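Local coordinates for inactive Zymogen C11 Protease (Parabacteroides distasonis, PDB 6MZO), which is the inactive zymogen of a clostripain-like (C11) protease, which once activated probably cleaves peptide bonds with a catalytic cysteine, at residues T14-F19 with Q95-V100; L235-A240 with M298-I303; A240-L245 with N292-S297. All coordinates share one frame; numbering follows the deposited sequence.

Interaction 1: residues T14-F19 with Q95-V100; sequences TVLIYF and QIIDKV
Leu16 carries the middle of this strand-to-helix contact, its branched end resting against Ile96, Ile97 and Val100. Its CB points from the strand at the helix, and CG lies anti to the backbone N (chi1 166°); CD1 and CD2 branch from it onto the helix side chains. CD2 makes the closer contacts, lying 3.7 Å from Ile97 CG1 and 3.9 Å from Ile96 CG2, and so touches two successive isoleucines of the helix. CD1 leans on the same Ile96 methyl and on Val100, its distance to Val100 CG2 being 4.3 Å. Leu16 crosses both isoleucine side chains at about a right angle.

Two neighbours on the same face of the strand extend the contact. Thr14 turns its methyl to the helix: CG2 meets Val100 CG1 at 3.5 Å, tighter than usual for two carbons, while OG1 is hydrogen-bonded to Tyr104 O and Asn49 ND2. Tyr18 presents the edge of its ring, CE2 standing 4.0 Å from Ile96 CG1, and its hydroxyl is tied to Ser87 O. No hydrogen bond joins the two segments, so packing of buried apolar groups alone joins them.

The strand and helix segments run nearly antiparallel, at 153°, with axes 9.7 Å apart. Strand 14-19 is an inner strand of the large mixed sheet, parallel to both neighbours, 49-54 and 109-115. Helix 90-103 lies on one face of this strand, and Ile17 and Phe19 pack against helix 26-43 on the other, giving the alpha/beta/alpha layering of clan CD peptidases.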
ATOM      1  N   THR A  14      -7.483  12.801  12.472  1.00 22.57           N
ATOM      2  CA  THR A  14      -6.127  12.641  12.944  1.00 22.36           C
ATOM      3  C   THR A  14      -5.412  11.641  12.041  1.00 23.80           C
ATOM      4  O   THR A  14      -5.961  10.596  11.793  1.00 21.94           O
ATOM      5  CB  THR A  14      -6.105  12.096  14.398  1.00 24.75           C
ATOM      6  OG1 THR A  14      -6.503  13.140  15.289  1.00 25.78           O
ATOM      7  CG2 THR A  14      -4.773  11.587  14.819  1.00 24.11           C
ATOM      8  N   VAL A  15      -4.296  12.039  11.469  1.00 19.33           N
ATOM      9  CA  VAL A  15      -3.504  11.112  10.616  1.00 17.76           C
ATOM     10  C   VAL A  15      -2.161  10.782  11.297  1.00 20.30           C
ATOM     11  O   VAL A  15      -1.452  11.652  11.818  1.00 19.98           O
ATOM     12  CB  VAL A  15      -3.232  11.788   9.254  1.00 20.08           C
ATOM     13  CG1 VAL A  15      -2.292  10.883   8.375  1.00 19.78           C
ATOM     14  CG2 VAL A  15      -4.548  12.040   8.468  1.00 20.53           C
ATOM     15  N   LEU A  16      -1.831   9.485  11.299  1.00 20.31           N
ATOM     16  CA  LEU A  16      -0.553   8.949  11.752  1.00 20.20           C
ATOM     17  C   LEU A  16       0.223   8.510  10.508  1.00 20.67           C
ATOM     18  O   LEU A  16      -0.311   7.759   9.683  1.00 20.24           O
ATOM     19  CB  LEU A  16      -0.759   7.726  12.694  1.00 23.01           C
ATOM     20  CG  LEU A  16       0.551   6.924  12.916  1.00 23.44           C
ATOM     21  CD1 LEU A  16       1.517   7.810  13.728  1.00 24.08           C
ATOM     22  CD2 LEU A  16       0.140   5.632  13.678  1.00 24.49           C
ATOM     23  N   ILE A  17       1.437   9.061  10.397  1.00 19.76           N
ATOM     24  CA  ILE A  17       2.389   8.575   9.360  1.00 19.96           C
ATOM     25  C   ILE A  17       3.473   7.806  10.112  1.00 21.78           C
ATOM     26  O   ILE A  17       4.208   8.371  10.949  1.00 21.37           O
ATOM     27  CB  ILE A  17       2.959   9.764   8.536  1.00 19.65           C
ATOM     28  CG1 ILE A  17       1.845  10.664   7.967  1.00 18.30           C
ATOM     29  CG2 ILE A  17       3.962   9.139   7.469  1.00 19.38           C
ATOM     30  CD1 ILE A  17       2.395  11.774   6.977  1.00 18.61           C
ATOM     31  N   TYR A  18       3.568   6.509   9.785  1.00 21.07           N
ATOM     32  CA  TYR A  18       4.406   5.581  10.527  1.00 22.90           C
ATOM     33  C   TYR A  18       5.521   5.075   9.629  1.00 24.97           C
ATOM     34  O   TYR A  18       5.236   4.421   8.598  1.00 25.96           O
ATOM     35  CB  TYR A  18       3.545   4.399  10.997  1.00 24.68           C
ATOM     36  CG  TYR A  18       4.198   3.398  11.898  1.00 25.58           C
ATOM     37  CD1 TYR A  18       4.983   2.393  11.372  1.00 24.45           C
ATOM     38  CD2 TYR A  18       3.984   3.448  13.255  1.00 25.01           C
ATOM     39  CE1 TYR A  18       5.600   1.420  12.197  1.00 28.11           C
ATOM     40  CE2 TYR A  18       4.557   2.519  14.093  1.00 27.34           C
ATOM     41  CZ  TYR A  18       5.385   1.493  13.552  1.00 27.56           C
ATOM     42  OH  TYR A  18       5.933   0.545  14.403  1.00 31.89           O
ATOM     43  N   PHE A  19       6.753   5.487   9.958  1.00 25.49           N
ATOM     44  CA  PHE A  19       7.918   5.084   9.167  1.00 24.43           C
ATOM     45  C   PHE A  19       8.592   3.910   9.812  1.00 32.46           C
ATOM     46  O   PHE A  19       9.279   4.069  10.829  1.00 31.60           O
ATOM     47  CB  PHE A  19       8.910   6.254   9.037  1.00 26.69           C
ATOM     48  CG  PHE A  19       8.428   7.407   8.203  1.00 25.44           C
ATOM     49  CD1 PHE A  19       8.662   7.397   6.845  1.00 24.90           C
ATOM     50  CD2 PHE A  19       7.755   8.534   8.751  1.00 22.22           C
ATOM     51  CE1 PHE A  19       8.237   8.419   6.063  1.00 23.48           C
ATOM     52  CE2 PHE A  19       7.328   9.576   7.969  1.00 25.78           C
ATOM     53  CZ  PHE A  19       7.551   9.541   6.589  1.00 25.22           C
ATOM     54  N   GLN A  95       0.206  -0.265  19.263  1.00 35.89           N
ATOM     55  CA  GLN A  95       0.543   0.512  20.478  1.00 39.12           C
ATOM     56  C   GLN A  95       0.552   2.025  20.164  1.00 38.13           C
ATOM     57  O   GLN A  95      -0.043   2.840  20.893  1.00 39.61           O
ATOM     58  CB  GLN A  95       1.897   0.114  21.026  1.00 44.57           C
ATOM     59  CG  GLN A  95       2.310   0.994  22.200  1.00 56.97           C
ATOM     60  CD  GLN A  95       3.701   0.678  22.696  1.00 67.04           C
ATOM     61  OE1 GLN A  95       4.205  -0.436  22.486  1.00 71.33           O
ATOM     62  NE2 GLN A  95       4.338   1.656  23.351  1.00 68.60           N
ATOM     63  N   ILE A  96       1.194   2.389  19.052  1.00 34.43           N
ATOM     64  CA  ILE A  96       1.306   3.766  18.621  1.00 31.24           C
ATOM     65  C   ILE A  96      -0.058   4.295  18.159  1.00 32.97           C
ATOM     66  O   ILE A  96      -0.441   5.414  18.509  1.00 32.58           O
ATOM     67  CB  ILE A  96       2.327   3.910  17.466  1.00 30.94           C
ATOM     68  CG1 ILE A  96       3.743   3.491  17.936  1.00 34.89           C
ATOM     69  CG2 ILE A  96       2.317   5.338  16.926  1.00 29.04           C
ATOM     70  CD1 ILE A  96       4.313   4.269  19.191  1.00 35.84           C
ATOM     71  N   ILE A  97      -0.789   3.484  17.384  1.00 31.23           N
ATOM     72  CA  ILE A  97      -2.125   3.931  16.933  1.00 31.00           C
ATOM     73  C   ILE A  97      -2.999   4.181  18.174  1.00 35.05           C
ATOM     74  O   ILE A  97      -3.747   5.196  18.252  1.00 33.93           O
ATOM     75  CB  ILE A  97      -2.782   2.877  16.010  1.00 29.57           C
ATOM     76  CG1 ILE A  97      -2.093   2.847  14.685  1.00 26.58           C
ATOM     77  CG2 ILE A  97      -4.272   3.225  15.805  1.00 32.37           C
ATOM     78  CD1 ILE A  97      -2.457   1.600  13.914  1.00 28.23           C
ATOM     79  N   ASP A  98      -2.954   3.271  19.161  1.00 36.34           N
ATOM     80  CA  ASP A  98      -3.770   3.476  20.334  1.00 36.11           C
ATOM     81  C   ASP A  98      -3.426   4.773  21.020  1.00 38.38           C
ATOM     82  O   ASP A  98      -4.330   5.504  21.489  1.00 39.86           O
ATOM     83  CB  ASP A  98      -3.603   2.313  21.348  1.00 38.54           C
ATOM     84  CG  ASP A  98      -4.227   1.036  20.857  1.00 39.50           C
ATOM     85  OD1 ASP A  98      -5.071   1.066  19.956  1.00 40.35           O
ATOM     86  OD2 ASP A  98      -3.871  -0.037  21.385  1.00 42.92           O
ATOM     87  N   LYS A  99      -2.122   5.032  21.144  1.00 37.55           N
ATOM     88  CA  LYS A  99      -1.710   6.267  21.819  1.00 36.32           C
ATOM     89  C   LYS A  99      -2.198   7.512  21.051  1.00 35.64           C
ATOM     90  O   LYS A  99      -2.721   8.475  21.635  1.00 39.28           O
ATOM     91  CB  LYS A  99      -0.184   6.293  22.007  1.00 39.36           C
ATOM     92  CG  LYS A  99       0.307   7.634  22.494  1.00 45.04           C
ATOM     93  CD  LYS A  99       1.739   7.624  22.994  1.00 51.04           C
ATOM     94  CE  LYS A  99       2.067   8.961  23.721  1.00 55.11           C
ATOM     95  NZ  LYS A  99       1.446   8.967  25.068  1.00 53.37           N
ATOM     96  N   VAL A 100      -2.036   7.481  19.733  1.00 32.51           N
ATOM     97  CA  VAL A 100      -2.459   8.626  18.957  1.00 32.46           C
ATOM     98  C   VAL A 100      -3.971   8.856  19.066  1.00 33.84           C
ATOM     99  O   VAL A 100      -4.406   9.988  19.148  1.00 34.26           O
ATOM    100  CB  VAL A 100      -2.018   8.395  17.509  1.00 29.30           C
ATOM    101  CG1 VAL A 100      -2.719   9.351  16.550  1.00 28.48           C
ATOM    102  CG2 VAL A 100      -0.485   8.497  17.443  1.00 31.87           C
TER

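Interaction 2: residues L235-A240 with M298-I303; sequences LDELAA and MEKAVI
An antiparallel helix pair, 235-246 with 288-301, is joined here by a leucine-methionine-alanine core and, at its margin, by a Glu237-Lys300 salt bridge. Glu237 sends CG anti to its backbone N (chi1 178°) and reaches across, while the Lys300 chain, bent at chi3 (77°), crosses the glutamate side chain at about a right angle. Lys300 NZ donates to Glu237 OE1 at 2.7 Å, and OE1 receives it on its syn lone pair, the side of the other oxygen; NZ lies 3.3 Å from Glu237 OE2. The second oxygen also hydrogen-bonds Ser297 OG, so the carboxylate is gripped from two residues of the facing helix. An alanine in place of Glu237 would probably leave the Lys300 ammonium without this mate and Ser297 OG without one of its hydrogen-bond partners.

Behind the salt bridge, Leu238 rests its two methyls on Met298, and CD2 also on Ala301. CD1 is 3.9 Å from Met298 SD, which a bend at chi2 (-71°) places there, and CD2 lies 4.0 Å from Ala301 CB. Leu235 CD2 reaches the same alanine methyl at 4.1 Å, one turn earlier.

Helix 235-246 follows strand 226-231, and helix 288-301 runs straight into strand 302-307 at the edge of the large sheet. These two strands are antiparallel neighbours, linked by backbone bonds such as Ile303 with Val229. Ala239 faces helices 168-173 and 351-357.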
ATOM      1  N   LEU A 235     -15.118  -4.523  -2.462  1.00 23.65           N
ATOM      2  CA  LEU A 235     -14.235  -5.718  -2.564  1.00 23.49           C
ATOM      3  C   LEU A 235     -14.958  -7.022  -2.356  1.00 27.28           C
ATOM      4  O   LEU A 235     -14.557  -8.045  -2.972  1.00 29.26           O
ATOM      5  CB  LEU A 235     -13.060  -5.553  -1.599  1.00 24.63           C
ATOM      6  CG  LEU A 235     -11.794  -5.071  -2.257  1.00 27.72           C
ATOM      7  CD1 LEU A 235     -11.195  -6.269  -3.141  1.00 27.57           C
ATOM      8  CD2 LEU A 235     -11.956  -3.888  -3.135  1.00 27.60           C
ATOM      9  N   ASP A 236     -16.015  -7.041  -1.548  1.00 30.70           N
ATOM     10  CA  ASP A 236     -16.742  -8.319  -1.470  1.00 32.09           C
ATOM     11  C   ASP A 236     -17.331  -8.747  -2.815  1.00 32.58           C
ATOM     12  O   ASP A 236     -17.222  -9.945  -3.218  1.00 33.14           O
ATOM     13  CB  ASP A 236     -17.866  -8.233  -0.430  1.00 35.78           C
ATOM     14  CG  ASP A 236     -17.353  -8.229   0.983  1.00 40.21           C
ATOM     15  OD1 ASP A 236     -16.445  -8.990   1.298  1.00 38.05           O
ATOM     16  OD2 ASP A 236     -17.889  -7.452   1.810  1.00 47.66           O
ATOM     17  N   GLU A 237     -17.848  -7.773  -3.559  1.00 32.62           N
ATOM     18  CA  GLU A 237     -18.416  -8.098  -4.846  1.00 34.20           C
ATOM     19  C   GLU A 237     -17.298  -8.550  -5.792  1.00 33.25           C
ATOM     20  O   GLU A 237     -17.465  -9.501  -6.567  1.00 33.23           O
ATOM     21  CB  GLU A 237     -19.156  -6.898  -5.424  1.00 39.31           C
ATOM     22  CG  GLU A 237     -19.710  -7.214  -6.801  1.00 49.56           C
ATOM     23  CD  GLU A 237     -20.313  -6.013  -7.476  1.00 64.47           C
ATOM     24  OE1 GLU A 237     -20.983  -5.210  -6.782  1.00 74.35           O
ATOM     25  OE2 GLU A 237     -20.095  -5.861  -8.701  1.00 66.05           O
ATOM     26  N   LEU A 238     -16.135  -7.898  -5.714  1.00 31.86           N
ATOM     27  CA  LEU A 238     -15.048  -8.255  -6.643  1.00 28.34           C
ATOM     28  C   LEU A 238     -14.645  -9.715  -6.350  1.00 30.17           C
ATOM     29  O   LEU A 238     -14.403 -10.520  -7.266  1.00 29.74           O
ATOM     30  CB  LEU A 238     -13.867  -7.261  -6.488  1.00 22.74           C
ATOM     31  CG  LEU A 238     -12.654  -7.554  -7.391  1.00 25.24           C
ATOM     32  CD1 LEU A 238     -13.026  -7.544  -8.869  1.00 29.43           C
ATOM     33  CD2 LEU A 238     -11.662  -6.482  -7.086  1.00 23.37           C
ATOM     34  N   ALA A 239     -14.637 -10.095  -5.072  1.00 27.16           N
ATOM     35  CA  ALA A 239     -14.185 -11.442  -4.740  1.00 30.09           C
ATOM     36  C   ALA A 239     -15.225 -12.407  -5.239  1.00 31.96           C
ATOM     37  O   ALA A 239     -14.878 -13.427  -5.787  1.00 30.35           O
ATOM     38  CB  ALA A 239     -13.974 -11.598  -3.255  1.00 32.20           C
ATOM     39  N   ALA A 240     -16.501 -12.048  -5.089  1.00 32.85           N
ATOM     40  CA  ALA A 240     -17.547 -12.980  -5.502  1.00 34.35           C
ATOM     41  C   ALA A 240     -17.480 -13.208  -7.010  1.00 33.73           C
ATOM     42  O   ALA A 240     -17.660 -14.352  -7.504  1.00 32.64           O
ATOM     43  CB  ALA A 240     -18.881 -12.457  -5.097  1.00 35.51           C
ATOM     44  N   MET A 298     -14.412  -4.553 -11.335  1.00 27.38           N
ATOM     45  CA  MET A 298     -13.175  -3.778 -11.268  1.00 27.02           C
ATOM     46  C   MET A 298     -13.497  -2.308 -11.446  1.00 30.86           C
ATOM     47  O   MET A 298     -12.891  -1.456 -10.772  1.00 28.59           O
ATOM     48  CB  MET A 298     -12.176  -4.193 -12.341  1.00 25.76           C
ATOM     49  CG  MET A 298     -11.461  -5.569 -12.055  1.00 26.32           C
ATOM     50  SD  MET A 298     -10.294  -5.384 -10.667  1.00 25.60           S
ATOM     51  CE  MET A 298      -8.901  -4.659 -11.620  1.00 30.86           C
ATOM     52  N   GLU A 299     -14.395  -1.953 -12.380  1.00 28.54           N
ATOM     53  CA  GLU A 299     -14.748  -0.532 -12.562  1.00 29.79           C
ATOM     54  C   GLU A 299     -15.273   0.074 -11.260  1.00 33.03           C
ATOM     55  O   GLU A 299     -15.074   1.275 -11.005  1.00 33.95           O
ATOM     56  CB  GLU A 299     -15.832  -0.365 -13.638  1.00 34.58           C
ATOM     57  CG  GLU A 299     -15.331  -0.646 -15.038  1.00 46.88           C
ATOM     58  CD  GLU A 299     -16.466  -0.641 -16.078  1.00 61.72           C
ATOM     59  OE1 GLU A 299     -17.411   0.156 -15.917  1.00 67.28           O
ATOM     60  OE2 GLU A 299     -16.407  -1.429 -17.054  1.00 67.32           O
ATOM     61  N   LYS A 300     -15.977  -0.740 -10.458  1.00 31.59           N
ATOM     62  CA  LYS A 300     -16.507  -0.206  -9.196  1.00 28.39           C
ATOM     63  C   LYS A 300     -15.433  -0.151  -8.082  1.00 27.31           C
ATOM     64  O   LYS A 300     -15.460   0.825  -7.266  1.00 30.34           O
ATOM     65  CB  LYS A 300     -17.691  -1.037  -8.691  1.00 32.83           C
ATOM     66  CG  LYS A 300     -18.944  -0.860  -9.506  1.00 41.63           C
ATOM     67  CD  LYS A 300     -19.873  -2.038  -9.345  1.00 51.71           C
ATOM     68  CE  LYS A 300     -20.637  -2.030  -8.044  1.00 53.67           C
ATOM     69  NZ  LYS A 300     -21.741  -3.039  -8.109  1.00 52.75           N
ATOM     70  N   ALA A 301     -14.580  -1.163  -8.031  1.00 27.24           N
ATOM     71  CA  ALA A 301     -13.585  -1.337  -6.955  1.00 24.01           C
ATOM     72  C   ALA A 301     -12.365  -0.481  -7.128  1.00 25.44           C
ATOM     73  O   ALA A 301     -11.886   0.104  -6.132  1.00 26.32           O
ATOM     74  CB  ALA A 301     -13.161  -2.773  -6.841  1.00 23.26           C
ATOM     75  N   VAL A 302     -11.895  -0.329  -8.360  1.00 23.91           N
ATOM     76  CA  VAL A 302     -10.682   0.458  -8.581  1.00 21.19           C
ATOM     77  C   VAL A 302     -11.176   1.859  -9.056  1.00 27.25           C
ATOM     78  O   VAL A 302     -11.501   2.052 -10.272  1.00 27.34           O
ATOM     79  CB  VAL A 302      -9.767  -0.201  -9.551  1.00 21.67           C
ATOM     80  CG1 VAL A 302      -8.494   0.694  -9.760  1.00 24.71           C
ATOM     81  CG2 VAL A 302      -9.298  -1.611  -9.044  1.00 25.77           C
ATOM     82  N   ILE A 303     -11.296   2.816  -8.137  1.00 24.66           N
ATOM     83  CA  ILE A 303     -11.998   4.043  -8.458  1.00 26.96           C
ATOM     84  C   ILE A 303     -11.119   5.067  -9.123  1.00 24.27           C
ATOM     85  O   ILE A 303     -11.654   5.988  -9.772  1.00 27.45           O
ATOM     86  CB  ILE A 303     -12.708   4.699  -7.226  1.00 27.31           C
ATOM     87  CG1 ILE A 303     -11.663   5.092  -6.159  1.00 25.24           C
ATOM     88  CG2 ILE A 303     -13.780   3.716  -6.741  1.00 29.72           C
ATOM     89  CD1 ILE A 303     -12.284   6.105  -5.152  1.00 30.95           C
TER

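Interaction 3: residues A240-L245 with N292-S297; sequences ATCRTL and NAFKRS
Thr241 lays its methyl over the backbone of the opposite helix, where Ala293 joins Phe294. CG2, anti to the Thr241 backbone N, comes 3.5 Å from Phe294 N and has the CB of Ala293 3.9 Å away. This puts a methyl directly on main chain, and the CA atoms of Thr241 and Phe294 approach to 5.9 Å. The backbone oxygen Thr241 O faces its own helix instead, accepting from both Thr244 N and Thr244 OG1.

The hydroxyl of the same threonine serves a polar contact. Thr241 OG1 and Ser297 OG share a hydrogen bond of 2.9 Å, in which either group could be the donor. Both oxygens have a further partner on Glu237: OG1 bonds the backbone carbonyl O one turn back in its own helix, and Ser297 OG is also held by the Glu237 side chain. The two hydroxyls thus belong to a small network bridging the helices.

On the inner side, Cys242 and Phe294 meet in a sulfur-aromatic contact. The ring is carried by a CG anti to the backbone N (chi1 168°) and offers its edge. Cys242 SG lies 3.8 Å from Phe294 CD1. Its direction from the ring centroid is 80° off the ring normal, so the sulfur sits at the edge, near the plane. Phe278 makes an edge-to-face stack with the same phenylalanine.

The two segments run antiparallel at 159°, with axes 9.3 Å apart. Helix 278-283 packs against Phe294, Cys242 and Leu245, while helix 351-357 closes on Cys242 through Trp352 and Val356, so the pair is enclosed by helices on its buried side.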
ATOM      1  N   ALA A 240     -16.501 -12.048  -5.089  1.00 32.85           N
ATOM      2  CA  ALA A 240     -17.547 -12.980  -5.502  1.00 34.35           C
ATOM      3  C   ALA A 240     -17.480 -13.208  -7.010  1.00 33.73           C
ATOM      4  O   ALA A 240     -17.660 -14.352  -7.504  1.00 32.64           O
ATOM      5  CB  ALA A 240     -18.881 -12.457  -5.097  1.00 35.51           C
ATOM      6  N   THR A 241     -17.169 -12.133  -7.738  1.00 33.71           N
ATOM      7  CA  THR A 241     -17.157 -12.216  -9.173  1.00 32.98           C
ATOM      8  C   THR A 241     -15.969 -13.116  -9.524  1.00 31.24           C
ATOM      9  O   THR A 241     -16.054 -13.966 -10.402  1.00 34.16           O
ATOM     10  CB  THR A 241     -17.045 -10.842  -9.797  1.00 33.74           C
ATOM     11  OG1 THR A 241     -18.233 -10.055  -9.472  1.00 35.68           O
ATOM     12  CG2 THR A 241     -16.896 -10.959 -11.285  1.00 36.55           C
ATOM     13  N   CYS A 242     -14.836 -12.937  -8.813  1.00 30.57           N
ATOM     14  CA  CYS A 242     -13.651 -13.750  -9.112  1.00 26.65           C
ATOM     15  C   CYS A 242     -13.861 -15.173  -8.690  1.00 28.77           C
ATOM     16  O   CYS A 242     -13.374 -16.104  -9.374  1.00 29.17           O
ATOM     17  CB  CYS A 242     -12.400 -13.163  -8.412  1.00 24.96           C
ATOM     18  SG  CYS A 242     -11.894 -11.610  -9.173  1.00 28.11           S
ATOM     19  N   ARG A 243     -14.644 -15.368  -7.626  1.00 28.04           N
ATOM     20  CA  ARG A 243     -14.875 -16.725  -7.179  1.00 31.37           C
ATOM     21  C   ARG A 243     -15.477 -17.568  -8.313  1.00 31.54           C
ATOM     22  O   ARG A 243     -15.089 -18.770  -8.510  1.00 32.76           O
ATOM     23  CB  ARG A 243     -15.815 -16.708  -5.952  1.00 31.52           C
ATOM     24  CG  ARG A 243     -16.126 -18.136  -5.436  1.00 35.35           C
ATOM     25  CD  ARG A 243     -17.088 -18.041  -4.244  1.00 46.68           C
ATOM     26  NE  ARG A 243     -16.663 -16.991  -3.346  1.00 56.96           N
ATOM     27  CZ  ARG A 243     -17.373 -15.904  -3.043  1.00 62.81           C
ATOM     28  NH1 ARG A 243     -18.608 -15.752  -3.523  1.00 65.87           N
ATOM     29  NH2 ARG A 243     -16.838 -14.983  -2.236  1.00 60.68           N
ATOM     30  N   THR A 244     -16.295 -16.919  -9.147  1.00 34.40           N
ATOM     31  CA  THR A 244     -17.021 -17.717 -10.165  1.00 35.33           C
ATOM     32  C   THR A 244     -16.074 -18.328 -11.192  1.00 32.70           C
ATOM     33  O   THR A 244     -16.347 -19.427 -11.710  1.00 36.34           O
ATOM     34  CB  THR A 244     -18.105 -16.893 -10.890  1.00 40.81           C
ATOM     35  OG1 THR A 244     -17.498 -15.862 -11.673  1.00 45.42           O
ATOM     36  CG2 THR A 244     -19.039 -16.230  -9.879  1.00 37.65           C
ATOM     37  N   LEU A 245     -14.908 -17.713 -11.398  1.00 31.14           N
ATOM     38  CA  LEU A 245     -13.971 -18.247 -12.370  1.00 29.55           C
ATOM     39  C   LEU A 245     -12.813 -18.982 -11.722  1.00 33.41           C
ATOM     40  O   LEU A 245     -12.150 -19.760 -12.400  1.00 33.26           O
ATOM     41  CB  LEU A 245     -13.437 -17.146 -13.314  1.00 32.85           C
ATOM     42  CG  LEU A 245     -12.499 -16.043 -12.764  1.00 30.21           C
ATOM     43  CD1 LEU A 245     -11.125 -16.109 -13.398  1.00 28.45           C
ATOM     44  CD2 LEU A 245     -13.053 -14.650 -12.983  1.00 30.60           C
ATOM     45  N   ASN A 292     -16.532 -10.220 -18.597  1.00 36.32           N
ATOM     46  CA  ASN A 292     -17.291  -8.967 -18.653  1.00 40.77           C
ATOM     47  C   ASN A 292     -17.751  -8.614 -17.240  1.00 39.25           C
ATOM     48  O   ASN A 292     -17.683  -7.446 -16.842  1.00 37.58           O
ATOM     49  CB  ASN A 292     -18.464  -9.083 -19.622  1.00 45.08           C
ATOM     50  CG  ASN A 292     -18.009  -9.053 -21.092  1.00 47.03           C
ATOM     51  OD1 ASN A 292     -16.892  -8.610 -21.415  1.00 50.28           O
ATOM     52  ND2 ASN A 292     -18.857  -9.519 -21.970  1.00 47.68           N
ATOM     53  N   ALA A 293     -18.173  -9.625 -16.473  1.00 37.95           N
ATOM     54  CA  ALA A 293     -18.604  -9.382 -15.071  1.00 36.33           C
ATOM     55  C   ALA A 293     -17.439  -8.864 -14.220  1.00 34.55           C
ATOM     56  O   ALA A 293     -17.588  -7.942 -13.402  1.00 33.27           O
ATOM     57  CB  ALA A 293     -19.167 -10.630 -14.447  1.00 38.05           C
ATOM     58  N   PHE A 294     -16.281  -9.501 -14.399  1.00 29.86           N
ATOM     59  CA  PHE A 294     -15.048  -9.066 -13.717  1.00 27.18           C
ATOM     60  C   PHE A 294     -14.727  -7.613 -14.039  1.00 29.12           C
ATOM     61  O   PHE A 294     -14.458  -6.821 -13.129  1.00 29.51           O
ATOM     62  CB  PHE A 294     -13.891  -9.996 -14.125  1.00 26.40           C
ATOM     63  CG  PHE A 294     -12.565  -9.488 -13.720  1.00 24.56           C
ATOM     64  CD1 PHE A 294     -12.108  -9.660 -12.432  1.00 24.41           C
ATOM     65  CD2 PHE A 294     -11.760  -8.803 -14.665  1.00 25.94           C
ATOM     66  CE1 PHE A 294     -10.769  -9.200 -12.052  1.00 25.06           C
ATOM     67  CE2 PHE A 294     -10.475  -8.344 -14.319  1.00 22.09           C
ATOM     68  CZ  PHE A 294      -9.991  -8.499 -13.020  1.00 22.75           C
ATOM     69  N   LYS A 295     -14.753  -7.249 -15.320  1.00 29.79           N
ATOM     70  CA  LYS A 295     -14.509  -5.830 -15.704  1.00 28.72           C
ATOM     71  C   LYS A 295     -15.465  -4.848 -15.051  1.00 31.85           C
ATOM     72  O   LYS A 295     -15.017  -3.767 -14.592  1.00 32.04           O
ATOM     73  CB  LYS A 295     -14.523  -5.691 -17.230  1.00 32.67           C
ATOM     74  CG  LYS A 295     -13.220  -6.291 -17.820  1.00 37.47           C
ATOM     75  CD  LYS A 295     -13.070  -5.964 -19.314  1.00 43.64           C
ATOM     76  CE  LYS A 295     -13.844  -6.937 -20.179  1.00 53.37           C
ATOM     77  NZ  LYS A 295     -13.628  -6.634 -21.635  1.00 58.88           N
ATOM     78  N   ARG A 296     -16.732  -5.230 -14.941  1.00 31.51           N
ATOM     79  CA  ARG A 296     -17.689  -4.341 -14.257  1.00 33.63           C
ATOM     80  C   ARG A 296     -17.386  -4.186 -12.760  1.00 32.25           C
ATOM     81  O   ARG A 296     -17.523  -3.073 -12.212  1.00 33.85           O
ATOM     82  CB  ARG A 296     -19.098  -4.854 -14.457  1.00 37.49           C
ATOM     83  CG  ARG A 296     -19.594  -4.629 -15.871  1.00 46.34           C
ATOM     84  CD  ARG A 296     -21.070  -4.921 -15.973  1.00 58.88           C
ATOM     85  NE  ARG A 296     -21.639  -4.203 -17.117  1.00 69.20           N
ATOM     86  CZ  ARG A 296     -22.573  -4.680 -17.940  1.00 76.39           C
ATOM     87  NH1 ARG A 296     -23.089  -5.892 -17.765  1.00 78.28           N
ATOM     88  NH2 ARG A 296     -22.992  -3.931 -18.950  1.00 80.45           N
ATOM     89  N   SER A 297     -16.957  -5.294 -12.131  1.00 31.93           N
ATOM     90  CA  SER A 297     -16.656  -5.230 -10.706  1.00 29.95           C
ATOM     91  C   SER A 297     -15.407  -4.395 -10.464  1.00 29.28           C
ATOM     92  O   SER A 297     -15.375  -3.605  -9.498  1.00 28.09           O
ATOM     93  CB  SER A 297     -16.496  -6.627 -10.097  1.00 32.39           C
ATOM     94  OG  SER A 297     -17.783  -7.277 -10.108  1.00 39.16           O
TER

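In the fold
Interactions 2 and 3 are successive parts of one antiparallel helix pair, 235-246 with 288-301. Their centres lie 8 Å apart, they share Ala240, and interaction 3 is nested inside the chain loop that interaction 2 closes. A probable hydrogen bond, Glu237 OE2 to Ser297 OG at 3.1 Å, connects them, as does packing of Leu238 CD1 on Ser297 CB. Interaction 1 lies about 17 Å from interaction 2 and 26 Å from interaction 3 between nearest atoms; the large sheet connects it to interaction 2. In clan CD peptidases the catalytic histidine and cysteine follow adjacent central strands, here probably 109-115 and 155-162, the first beside strand 14-19.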